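Local coordinates for protein cryptic loci regulator 2 (Schizosaccharomyces pombe 972h-, PDB 5IKJ) that promotes transcriptional silencing upstream of histone deacetylases and is required for nucleosome positioning at heterochromatic loci as part of the SHREC repressor complex, at residues S240-E246 with R494-F500; V247-D251 with D308-W312; D234-P239 with P460-Q464. All coordinates share one frame; numbering follows the deposited sequence.

Interaction 1. Residues S240-E246 with R494-F500; sequences SSYRLGE and RWYEPWF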
loop_
_atom_site.group_PDB
_atom_site.type_symbol
_atom_site.label_atom_id
_atom_site.label_comp_id
_atom_site.label_asym_id
_atom_site.label_seq_id
_atom_site.Cartn_x
_atom_site.Cartn_y
_atom_site.Cartn_z
ATOM N N SER A 240 9.875 -2.401 10.202
ATOM C CA SER A 240 10.670 -1.742 11.237
ATOM C C SER A 240 11.319 -0.517 10.606
ATOM O O SER A 240 12.461 -0.556 10.144
ATOM C CB SER A 240 11.705 -2.698 11.820
ATOM O OG SER A 240 12.131 -2.265 13.101
ATOM N N SER A 241 10.580 0.587 10.590
ATOM C CA SER A 241 10.970 1.747 9.798
ATOM C C SER A 241 10.088 2.926 10.181
ATOM O O SER A 241 9.079 2.777 10.875
ATOM C CB SER A 241 10.847 1.449 8.301
ATOM O OG SER A 241 9.522 1.064 7.975
ATOM N N TYR A 242 10.490 4.105 9.720
ATOM C CA TYR A 242 9.672 5.301 9.826
ATOM C C TYR A 242 8.832 5.461 8.564
ATOM O O TYR A 242 9.182 4.969 7.488
ATOM C CB TYR A 242 10.547 6.532 10.060
ATOM C CG TYR A 242 11.218 6.515 11.412
ATOM C CD1 TYR A 242 10.587 7.051 12.526
ATOM C CD2 TYR A 242 12.473 5.945 11.582
ATOM C CE1 TYR A 242 11.191 7.029 13.768
ATOM C CE2 TYR A 242 13.085 5.919 12.821
ATOM C CZ TYR A 242 12.440 6.462 13.909
ATOM O OH TYR A 242 13.046 6.436 15.144
ATOM N N ARG A 243 7.707 6.156 8.709
ATOM C CA ARG A 243 6.651 6.121 7.709
ATOM C C ARG A 243 6.433 7.497 7.094
ATOM O O ARG A 243 6.627 8.531 7.741
ATOM C CB ARG A 243 5.351 5.587 8.322
ATOM C CG ARG A 243 5.490 4.142 8.775
ATOM C CD ARG A 243 4.307 3.644 9.581
ATOM N NE ARG A 243 4.402 2.203 9.801
ATOM C CZ ARG A 243 3.656 1.517 10.663
ATOM N NH1 ARG A 243 2.748 2.134 11.409
ATOM N NH2 ARG A 243 3.825 0.207 10.783
ATOM N N LEU A 244 6.029 7.485 5.828
ATOM C CA LEU A 244 5.859 8.712 5.062
ATOM C C LEU A 244 4.825 9.615 5.717
ATOM O O LEU A 244 3.686 9.200 5.959
ATOM C CB LEU A 244 5.441 8.364 3.633
ATOM C CG LEU A 244 6.470 7.556 2.839
ATOM C CD1 LEU A 244 5.879 7.050 1.532
ATOM C CD2 LEU A 244 7.713 8.390 2.573
ATOM N N GLY A 245 5.225 10.850 6.007
ATOM C CA GLY A 245 4.350 11.817 6.628
ATOM C C GLY A 245 4.454 11.906 8.134
ATOM O O GLY A 245 3.793 12.764 8.733
ATOM N N GLU A 246 5.258 11.057 8.769
ATOM C CA GLU A 246 5.381 11.084 10.218
ATOM C C GLU A 246 6.276 12.232 10.666
ATOM O O GLU A 246 7.208 12.636 9.965
ATOM C CB GLU A 246 5.950 9.766 10.742
ATOM C CG GLU A 246 5.054 8.563 10.531
ATOM C CD GLU A 246 5.480 7.372 11.366
ATOM O OE1 GLU A 246 4.618 6.794 12.062
ATOM O OE2 GLU A 246 6.678 7.017 11.334
ATOM N N ARG A 494 1.914 3.871 17.989
ATOM C CA ARG A 494 2.508 2.706 17.356
ATOM C C ARG A 494 3.228 1.834 18.377
ATOM O O ARG A 494 3.757 2.317 19.381
ATOM C CB ARG A 494 3.507 3.123 16.280
ATOM C CG ARG A 494 2.902 3.746 15.034
ATOM C CD ARG A 494 3.997 4.108 14.036
ATOM N NE ARG A 494 4.883 2.977 13.777
ATOM C CZ ARG A 494 5.948 3.019 12.984
ATOM N NH1 ARG A 494 6.273 4.140 12.356
ATOM N NH2 ARG A 494 6.689 1.934 12.819
ATOM N N TRP A 495 3.242 0.534 18.103
ATOM C CA TRP A 495 4.169 -0.385 18.744
ATOM C C TRP A 495 5.425 -0.474 17.888
ATOM O O TRP A 495 5.339 -0.644 16.668
ATOM C CB TRP A 495 3.536 -1.767 18.911
ATOM C CG TRP A 495 4.465 -2.822 19.443
ATOM C CD1 TRP A 495 4.639 -3.181 20.749
ATOM C CD2 TRP A 495 5.338 -3.664 18.677
ATOM N NE1 TRP A 495 5.567 -4.191 20.842
ATOM C CE2 TRP A 495 6.012 -4.505 19.585
ATOM C CE3 TRP A 495 5.618 -3.784 17.313
ATOM C CZ2 TRP A 495 6.946 -5.453 19.173
ATOM C CZ3 TRP A 495 6.546 -4.726 16.905
ATOM C CH2 TRP A 495 7.199 -5.549 17.831
ATOM N N TYR A 496 6.584 -0.344 18.523
ATOM C CA TYR A 496 7.858 -0.402 17.826
ATOM C C TYR A 496 8.616 -1.661 18.223
ATOM O O TYR A 496 8.512 -2.142 19.355
ATOM C CB TYR A 496 8.712 0.835 18.127
ATOM C CG TYR A 496 8.115 2.136 17.641
ATOM C CD1 TYR A 496 8.212 2.513 16.309
ATOM C CD2 TYR A 496 7.465 2.992 18.517
ATOM C CE1 TYR A 496 7.672 3.703 15.863
ATOM C CE2 TYR A 496 6.923 4.183 18.081
ATOM C CZ TYR A 496 7.029 4.534 16.753
ATOM O OH TYR A 496 6.490 5.719 16.309
ATOM N N GLU A 497 9.384 -2.187 17.273
ATOM C CA GLU A 497 10.185 -3.368 17.532
ATOM C C GLU A 497 11.101 -3.100 18.729
ATOM O O GLU A 497 11.486 -1.954 18.978
ATOM C CB GLU A 497 11.002 -3.747 16.294
ATOM C CG GLU A 497 10.166 -4.245 15.111
ATOM C CD GLU A 497 9.391 -3.136 14.424
ATOM O OE1 GLU A 497 9.628 -1.952 14.748
ATOM O OE2 GLU A 497 8.544 -3.446 13.562
ATOM N N PRO A 498 11.452 -4.136 19.495
ATOM C CA PRO A 498 12.140 -3.887 20.775
ATOM C C PRO A 498 13.482 -3.190 20.625
ATOM O O PRO A 498 13.903 -2.482 21.549
ATOM C CB PRO A 498 12.287 -5.293 21.374
ATOM C CG PRO A 498 12.219 -6.220 20.210
ATOM C CD PRO A 498 11.314 -5.573 19.207
ATOM N N TRP A 499 14.166 -3.363 19.495
ATOM C CA TRP A 499 15.428 -2.670 19.258
ATOM C C TRP A 499 15.233 -1.260 18.721
ATOM O O TRP A 499 16.206 -0.500 18.651
ATOM C CB TRP A 499 16.288 -3.462 18.271
ATOM C CG TRP A 499 15.667 -3.587 16.906
ATOM C CD1 TRP A 499 15.647 -2.639 15.922
ATOM C CD2 TRP A 499 14.977 -4.725 16.379
ATOM N NE1 TRP A 499 14.986 -3.116 14.817
ATOM C CE2 TRP A 499 14.565 -4.396 15.071
ATOM C CE3 TRP A 499 14.667 -5.992 16.883
ATOM C CZ2 TRP A 499 13.861 -5.286 14.263
ATOM C CZ3 TRP A 499 13.968 -6.875 16.080
ATOM C CH2 TRP A 499 13.572 -6.517 14.785
ATOM N N PHE A 500 14.005 -0.894 18.350
ATOM C CA PHE A 500 13.778 0.336 17.601
ATOM C C PHE A 500 14.102 1.578 18.421
ATOM O O PHE A 500 14.506 2.600 17.854
ATOM C CB PHE A 500 12.327 0.382 17.122
ATOM C CG PHE A 500 12.066 1.419 16.068
ATOM C CD1 PHE A 500 12.341 1.156 14.737
ATOM C CD2 PHE A 500 11.534 2.651 16.406
ATOM C CE1 PHE A 500 12.097 2.107 13.764
ATOM C CE2 PHE A 500 11.288 3.604 15.437
ATOM C CZ PHE A 500 11.568 3.330 14.116
HETATM O O HOH W 1 7.525 7.429 14.122
#
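Ser-240 and Glu-497 bring the two loops nearest, their CA atoms 6.5 Å apart; a type II turn over Arg-243 to Glu-246 and a type I turn over Glu-497 to Phe-500 shape the backbones, and no strand pairing joins them. Most of the polar contact runs through the guanidinium of Arg-494. Arg-494 NH2 donates to Ser-241 O at 3.2 Å, with the acceptor 1° out of the guanidinium plane. Arg-494 NH1 forms a salt bridge with Glu-246, its bond to Glu-246 OE1 measuring 3.1 Å and arriving on the syn side of the carboxylate. Meanwhile Glu-246 OE2 accepts a hydrogen bond from the backbone N of Arg-243, which comes from above the carboxylate plane, and OE1 also accepts one from the N of Lys-388.

The guanidinium of Arg-243 lies flat on that of Arg-494, centres 3.6 Å apart and planes at 10°, while Tyr-496 CE1 covers the opposite face of Arg-494. Such stacking of like charges is presumably eased by Glu-246 and by Asp-393, which forms a salt bridge with Arg-243 NH1. A leucine in place of Arg-494 would probably leave the Ser-241 carbonyl and Glu-246 without these donors and strip Arg-243 of its flat partner.

Farther along, Phe-500 CZ approaches one face of the Tyr-242 ring, 3.3 Å from Tyr-242 CZ; with planes at 46° the pair is oblique. Ser-240 OG makes a weak hydrogen bond to Glu-497 OE1, whereas OE2 of that carboxylate pairs with Arg-462. The whole is a parallel guanidinium-guanidinium stack with a salt bridge to Glu-246, buried where two loops meet: the connection from helix 214-237 to strand 247-252, and the segment leaving strand 491-494 of the mixed sheet.

Interaction 2. Residues V247-D251 with D308-W312; sequences VVWID and DIEPW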
loop_
_atom_site.group_PDB
_atom_site.type_symbol
_atom_site.label_atom_id
_atom_site.label_comp_id
_atom_site.label_asym_id
_atom_site.label_seq_id
_atom_site.Cartn_x
_atom_site.Cartn_y
_atom_site.Cartn_z
ATOM N N VAL A 247 5.979 12.753 11.852
ATOM C CA VAL A 247 6.793 13.772 12.503
ATOM C C VAL A 247 7.741 13.072 13.464
ATOM O O VAL A 247 7.303 12.303 14.329
ATOM C CB VAL A 247 5.910 14.798 13.233
ATOM C CG1 VAL A 247 6.749 15.721 14.107
ATOM C CG2 VAL A 247 5.106 15.610 12.223
ATOM N N VAL A 248 9.040 13.332 13.317
ATOM C CA VAL A 248 10.077 12.604 14.029
ATOM C C VAL A 248 11.080 13.600 14.602
ATOM O O VAL A 248 10.996 14.806 14.368
ATOM C CB VAL A 248 10.790 11.578 13.123
ATOM C CG1 VAL A 248 9.776 10.654 12.456
ATOM C CG2 VAL A 248 11.644 12.282 12.070
ATOM N N TRP A 249 12.035 13.073 15.364
ATOM C CA TRP A 249 13.188 13.832 15.830
ATOM C C TRP A 249 14.407 13.424 15.017
ATOM O O TRP A 249 14.692 12.230 14.875
ATOM C CB TRP A 249 13.460 13.589 17.315
ATOM C CG TRP A 249 12.515 14.282 18.244
ATOM C CD1 TRP A 249 11.603 13.697 19.072
ATOM C CD2 TRP A 249 12.393 15.697 18.451
ATOM N NE1 TRP A 249 10.920 14.656 19.779
ATOM C CE2 TRP A 249 11.386 15.892 19.415
ATOM C CE3 TRP A 249 13.037 16.815 17.912
ATOM C CZ2 TRP A 249 11.006 17.159 19.853
ATOM C CZ3 TRP A 249 12.658 18.073 18.347
ATOM C CH2 TRP A 249 11.653 18.234 19.307
ATOM N N ILE A 250 15.117 14.413 14.485
ATOM C CA ILE A 250 16.369 14.189 13.773
ATOM C C ILE A 250 17.524 14.534 14.700
ATOM O O ILE A 250 17.463 15.513 15.453
ATOM C CB ILE A 250 16.425 15.021 12.475
ATOM C CG1 ILE A 250 15.462 14.457 11.428
ATOM C CG2 ILE A 250 17.842 15.087 11.928
ATOM C CD1 ILE A 250 15.689 12.999 11.094
ATOM N N ASP A 251 18.579 13.726 14.646
ATOM C CA ASP A 251 19.770 13.923 15.470
ATOM C C ASP A 251 20.979 14.004 14.544
ATOM O O ASP A 251 21.497 12.977 14.093
ATOM C CB ASP A 251 19.921 12.802 16.496
ATOM C CG ASP A 251 21.117 13.005 17.406
ATOM O OD1 ASP A 251 21.561 14.162 17.557
ATOM O OD2 ASP A 251 21.609 12.008 17.975
ATOM N N ASP A 308 19.668 7.654 13.313
ATOM C CA ASP A 308 19.719 9.075 13.630
ATOM C C ASP A 308 18.327 9.694 13.712
ATOM O O ASP A 308 18.194 10.922 13.654
ATOM C CB ASP A 308 20.566 9.816 12.596
ATOM C CG ASP A 308 22.031 9.436 12.661
ATOM O OD1 ASP A 308 22.723 9.884 13.601
ATOM O OD2 ASP A 308 22.494 8.698 11.767
ATOM N N ILE A 309 17.291 8.870 13.840
ATOM C CA ILE A 309 15.915 9.338 13.945
ATOM C C ILE A 309 15.268 8.663 15.144
ATOM O O ILE A 309 15.482 7.470 15.389
ATOM C CB ILE A 309 15.108 9.050 12.662
ATOM C CG1 ILE A 309 15.902 9.499 11.433
ATOM C CG2 ILE A 309 13.743 9.736 12.735
ATOM C CD1 ILE A 309 15.188 9.305 10.112
ATOM N N GLU A 310 14.478 9.426 15.890
ATOM C CA GLU A 310 13.766 8.909 17.044
ATOM C C GLU A 310 12.296 9.287 16.948
ATOM O O GLU A 310 11.963 10.350 16.413
ATOM C CB GLU A 310 14.358 9.456 18.349
ATOM C CG GLU A 310 15.847 9.187 18.493
ATOM C CD GLU A 310 16.277 8.999 19.935
ATOM O OE1 GLU A 310 15.963 9.873 20.771
ATOM O OE2 GLU A 310 16.925 7.974 20.232
ATOM N N PRO A 311 11.394 8.438 17.444
ATOM C CA PRO A 311 9.968 8.774 17.375
ATOM C C PRO A 311 9.664 10.048 18.147
ATOM O O PRO A 311 10.323 10.378 19.134
ATOM C CB PRO A 311 9.280 7.555 18.004
ATOM C CG PRO A 311 10.279 6.456 17.910
ATOM C CD PRO A 311 11.610 7.116 18.057
ATOM N N TRP A 312 8.639 10.766 17.680
ATOM C CA TRP A 312 8.287 12.047 18.283
ATOM C C TRP A 312 8.070 11.935 19.784
ATOM O O TRP A 312 8.374 12.876 20.528
ATOM C CB TRP A 312 7.028 12.610 17.621
ATOM C CG TRP A 312 6.645 13.951 18.150
ATOM C CD1 TRP A 312 5.584 14.244 18.957
ATOM C CD2 TRP A 312 7.332 15.186 17.923
ATOM N NE1 TRP A 312 5.563 15.590 19.238
ATOM C CE2 TRP A 312 6.628 16.190 18.617
ATOM C CE3 TRP A 312 8.473 15.541 17.198
ATOM C CZ2 TRP A 312 7.025 17.524 18.604
ATOM C CZ3 TRP A 312 8.866 16.866 17.187
ATOM C CH2 TRP A 312 8.144 17.840 17.886
HETATM O O HOH W 2 7.069 9.633 15.447
#
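Trp-249 and Trp-312 form an offset stack, their six-membered rings nearly parallel at 11° with centroids 4.4 Å apart. The overlap is partial: CZ3 of Trp-312 sits over the rim of the Trp-249 ring. On the opposite face of Trp-312, Val-247 CG1 makes a CH-pi contact 4.0 Å from the six-membered centroid, so this indole is sandwiched between a methyl and its fellow tryptophan. With CG of Trp-312 opposite the backbone N (chi1 -177°), the ring reaches back alongside Val-247. Trp-249 NE1 points a weak hydrogen bond at Trp-312 O and has another acceptor in His-315 O.

These side chains flank an antiparallel ladder in which strand 309-311 forms an edge of a five-stranded antiparallel sheet, next to strand 247-252. Trp-249 and Glu-310 are its hydrogen-bonded pair, with Trp-249 N to Glu-310 O at 2.9 Å and Glu-310 N to Trp-249 O at 3.0 Å; Asp-251 N to Asp-308 O extends the bonding.

On the sheet face away from Trp-249, Ile-250 and Ile-309 lie side by side and point the same way, CD1 of Ile-250 being 3.5 Å from CG1 of Ile-309. Val-248 CG2 meets Ile-309 CG2 at 3.4 Å, tighter than usual for two carbons. Beyond the ladder, a water bridges Val-247 O and Trp-312 N, accepting from the latter.

Interaction 3. Residues D234-P239 with P460-Q464; sequences DTYTWP and PRRLQ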
loop_
_atom_site.group_PDB
_atom_site.type_symbol
_atom_site.label_atom_id
_atom_site.label_comp_id
_atom_site.label_asym_id
_atom_site.label_seq_id
_atom_site.Cartn_x
_atom_site.Cartn_y
_atom_site.Cartn_z
ATOM N N ASP A 234 4.773 -1.199 5.263
ATOM C CA ASP A 234 4.794 -0.701 6.634
ATOM C C ASP A 234 4.395 -1.761 7.654
ATOM O O ASP A 234 4.642 -1.573 8.850
ATOM C CB ASP A 234 3.866 0.509 6.766
ATOM C CG ASP A 234 4.485 1.784 6.223
ATOM O OD1 ASP A 234 5.567 1.708 5.601
ATOM O OD2 ASP A 234 3.888 2.863 6.416
ATOM N N THR A 235 3.779 -2.864 7.218
ATOM C CA THR A 235 3.323 -3.898 8.136
ATOM C C THR A 235 3.843 -5.293 7.816
ATOM O O THR A 235 3.728 -6.176 8.672
ATOM C CB THR A 235 1.787 -3.953 8.167
ATOM O OG1 THR A 235 1.293 -4.373 6.891
ATOM C CG2 THR A 235 1.202 -2.587 8.508
ATOM N N TYR A 236 4.410 -5.521 6.630
ATOM C CA TYR A 236 4.836 -6.858 6.237
ATOM C C TYR A 236 6.249 -6.862 5.664
ATOM O O TYR A 236 7.105 -7.622 6.127
ATOM C CB TYR A 236 3.846 -7.441 5.223
ATOM C CG TYR A 236 4.293 -8.732 4.574
ATOM C CD1 TYR A 236 4.098 -9.954 5.203
ATOM C CD2 TYR A 236 4.895 -8.728 3.323
ATOM C CE1 TYR A 236 4.501 -11.134 4.609
ATOM C CE2 TYR A 236 5.301 -9.903 2.722
ATOM C CZ TYR A 236 5.102 -11.103 3.369
ATOM O OH TYR A 236 5.505 -12.273 2.770
ATOM N N THR A 237 6.512 -6.014 4.668
ATOM C CA THR A 237 7.768 -6.102 3.926
ATOM C C THR A 237 8.917 -5.432 4.675
ATOM O O THR A 237 9.932 -6.070 4.976
ATOM C CB THR A 237 7.599 -5.478 2.539
ATOM O OG1 THR A 237 6.272 -5.730 2.057
ATOM C CG2 THR A 237 8.602 -6.073 1.566
ATOM N N TRP A 238 8.778 -4.143 4.975
ATOM C CA TRP A 238 9.814 -3.374 5.665
ATOM C C TRP A 238 9.194 -2.641 6.849
ATOM O O TRP A 238 9.206 -1.408 6.916
ATOM C CB TRP A 238 10.484 -2.397 4.700
ATOM C CG TRP A 238 10.702 -2.962 3.328
ATOM C CD1 TRP A 238 9.982 -2.683 2.203
ATOM C CD2 TRP A 238 11.705 -3.909 2.937
ATOM N NE1 TRP A 238 10.475 -3.394 1.136
ATOM C CE2 TRP A 238 11.533 -4.154 1.559
ATOM C CE3 TRP A 238 12.730 -4.572 3.617
ATOM C CZ2 TRP A 238 12.347 -5.034 0.850
ATOM C CZ3 TRP A 238 13.540 -5.444 2.910
ATOM C CH2 TRP A 238 13.343 -5.667 1.541
ATOM N N PRO A 239 8.642 -3.384 7.813
ATOM C CA PRO A 239 7.839 -2.738 8.862
ATOM C C PRO A 239 8.649 -1.976 9.897
ATOM O O PRO A 239 8.145 -0.988 10.443
ATOM C CB PRO A 239 7.088 -3.917 9.496
ATOM C CG PRO A 239 7.972 -5.096 9.249
ATOM C CD PRO A 239 8.596 -4.853 7.907
ATOM N N PRO A 460 2.203 -13.073 12.287
ATOM C CA PRO A 460 2.504 -12.315 11.071
ATOM C C PRO A 460 4.004 -12.239 10.840
ATOM O O PRO A 460 4.813 -12.356 11.763
ATOM C CB PRO A 460 1.908 -10.929 11.347
ATOM C CG PRO A 460 1.760 -10.854 12.828
ATOM C CD PRO A 460 1.498 -12.253 13.286
ATOM N N ARG A 461 4.372 -12.045 9.571
ATOM C CA ARG A 461 5.783 -12.041 9.199
ATOM C C ARG A 461 6.573 -11.046 10.040
ATOM O O ARG A 461 7.712 -11.320 10.437
ATOM C CB ARG A 461 5.927 -11.714 7.714
ATOM C CG ARG A 461 7.293 -12.049 7.143
ATOM C CD ARG A 461 7.944 -10.832 6.519
ATOM N NE ARG A 461 9.305 -11.115 6.071
ATOM C CZ ARG A 461 10.211 -10.183 5.789
ATOM N NH1 ARG A 461 9.911 -8.897 5.916
ATOM N NH2 ARG A 461 11.423 -10.538 5.387
ATOM N N ARG A 462 5.981 -9.884 10.323
ATOM C CA ARG A 462 6.662 -8.869 11.120
ATOM C C ARG A 462 7.108 -9.431 12.464
ATOM O O ARG A 462 8.255 -9.235 12.881
ATOM C CB ARG A 462 5.736 -7.666 11.308
ATOM C CG ARG A 462 6.299 -6.530 12.148
ATOM C CD ARG A 462 5.272 -5.414 12.254
ATOM N NE ARG A 462 5.789 -4.206 12.888
ATOM C CZ ARG A 462 5.069 -3.105 13.087
ATOM N NH1 ARG A 462 3.799 -3.060 12.703
ATOM N NH2 ARG A 462 5.613 -2.047 13.670
ATOM N N LEU A 463 6.213 -10.137 13.160
ATOM C CA LEU A 463 6.556 -10.684 14.468
ATOM C C LEU A 463 7.450 -11.914 14.359
ATOM O O LEU A 463 8.286 -12.145 15.239
ATOM C CB LEU A 463 5.285 -11.021 15.249
ATOM C CG LEU A 463 4.449 -9.831 15.727
ATOM C CD1 LEU A 463 3.215 -10.313 16.477
ATOM C CD2 LEU A 463 5.261 -8.887 16.606
ATOM N N GLN A 464 7.292 -12.713 13.301
ATOM C CA GLN A 464 8.221 -13.815 13.070
ATOM C C GLN A 464 9.654 -13.309 12.990
ATOM O O GLN A 464 10.576 -13.943 13.517
ATOM C CB GLN A 464 7.856 -14.557 11.784
ATOM C CG GLN A 464 6.549 -15.331 11.835
ATOM C CD GLN A 464 6.208 -15.972 10.501
ATOM O OE1 GLN A 464 6.910 -15.774 9.509
ATOM N NE2 GLN A 464 5.126 -16.742 10.471
HETATM O O HOH W 3 2.374 -5.324 11.373
#
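NH1 of Arg-461 is the donor to two successive carbonyls at the end of helix 214-237: a hydrogen bond of 3.1 Å to Tyr-236 O, and a weak one of 3.0 Å to Thr-237 O. The first is the sounder, with an N-H...O angle of 157° and the donor lying in the carbonyl plane; the second is bent to 120°. Both oxygens lie near the edge of the guanidinium, which therefore addresses this helix end with its rim. A cation beside C-terminal carbonyls would be expected to interact favourably with the helix dipole.

On its way there the Arg-461 chain crosses the Tyr-236 side chain at about a right angle. Its CD stands over one face of the ring, 4.2 Å from the centroid, making a CH-pi contact, and CB of Arg-461 approaches CE1 of Tyr-236 to 3.5 Å. A chi1 of 171° swings the Tyr-236 ring away from its own N and out to meet this aliphatic part. The charged end lies farther off, so cation-pi attraction is weak at most.

Arg-462 behaves differently. Extended from CG to NE, it slides past Pro-239 in the opposite direction, with Arg-462 CD 3.6 Å from Pro-239 CB. Its CB also abuts the carbonyl O of Thr-235. A water links the two segments, donating to Thr-235 O and accepting from Arg-462 NH1 at 3.0 Å in the guanidinium plane. Beyond the segments this guanidinium forms a salt bridge with Asp-393, while an acidic side chain of another chain accepts a hydrogen bond from the backbone N of Arg-461. The arrangement is an arginine side chain bonding to carbonyls at a helix C-terminus: from the first turn of helix 461-469, Arg-461 bonds directly to the end of helix 214-237, and Arg-462 reaches it through water.

Overall arrangement
From the N terminus, helix 214-237 ends in 234-239, which interaction 3 joins to the start of helix 461-469. The chain continues directly through 240-246, the first half of interaction 1, into strand 247-252. There interaction 2 closes the shortest loop, pairing that strand with 309-311 in the five-stranded sheet; it falls within the longer loops of both other contacts. Interactions 1 and 3 cross, since 460-464 precedes 494-500. They touch through the Glu-497 to Arg-462 and Arg-243 to Asp-234 salt bridges, whereas Tyr-242 OH probably hydrogen-bonds Ile-309 O between interactions 1 and 2. Interaction 1 thus connects the helix junction, the five-stranded sheet and the mixed sheet.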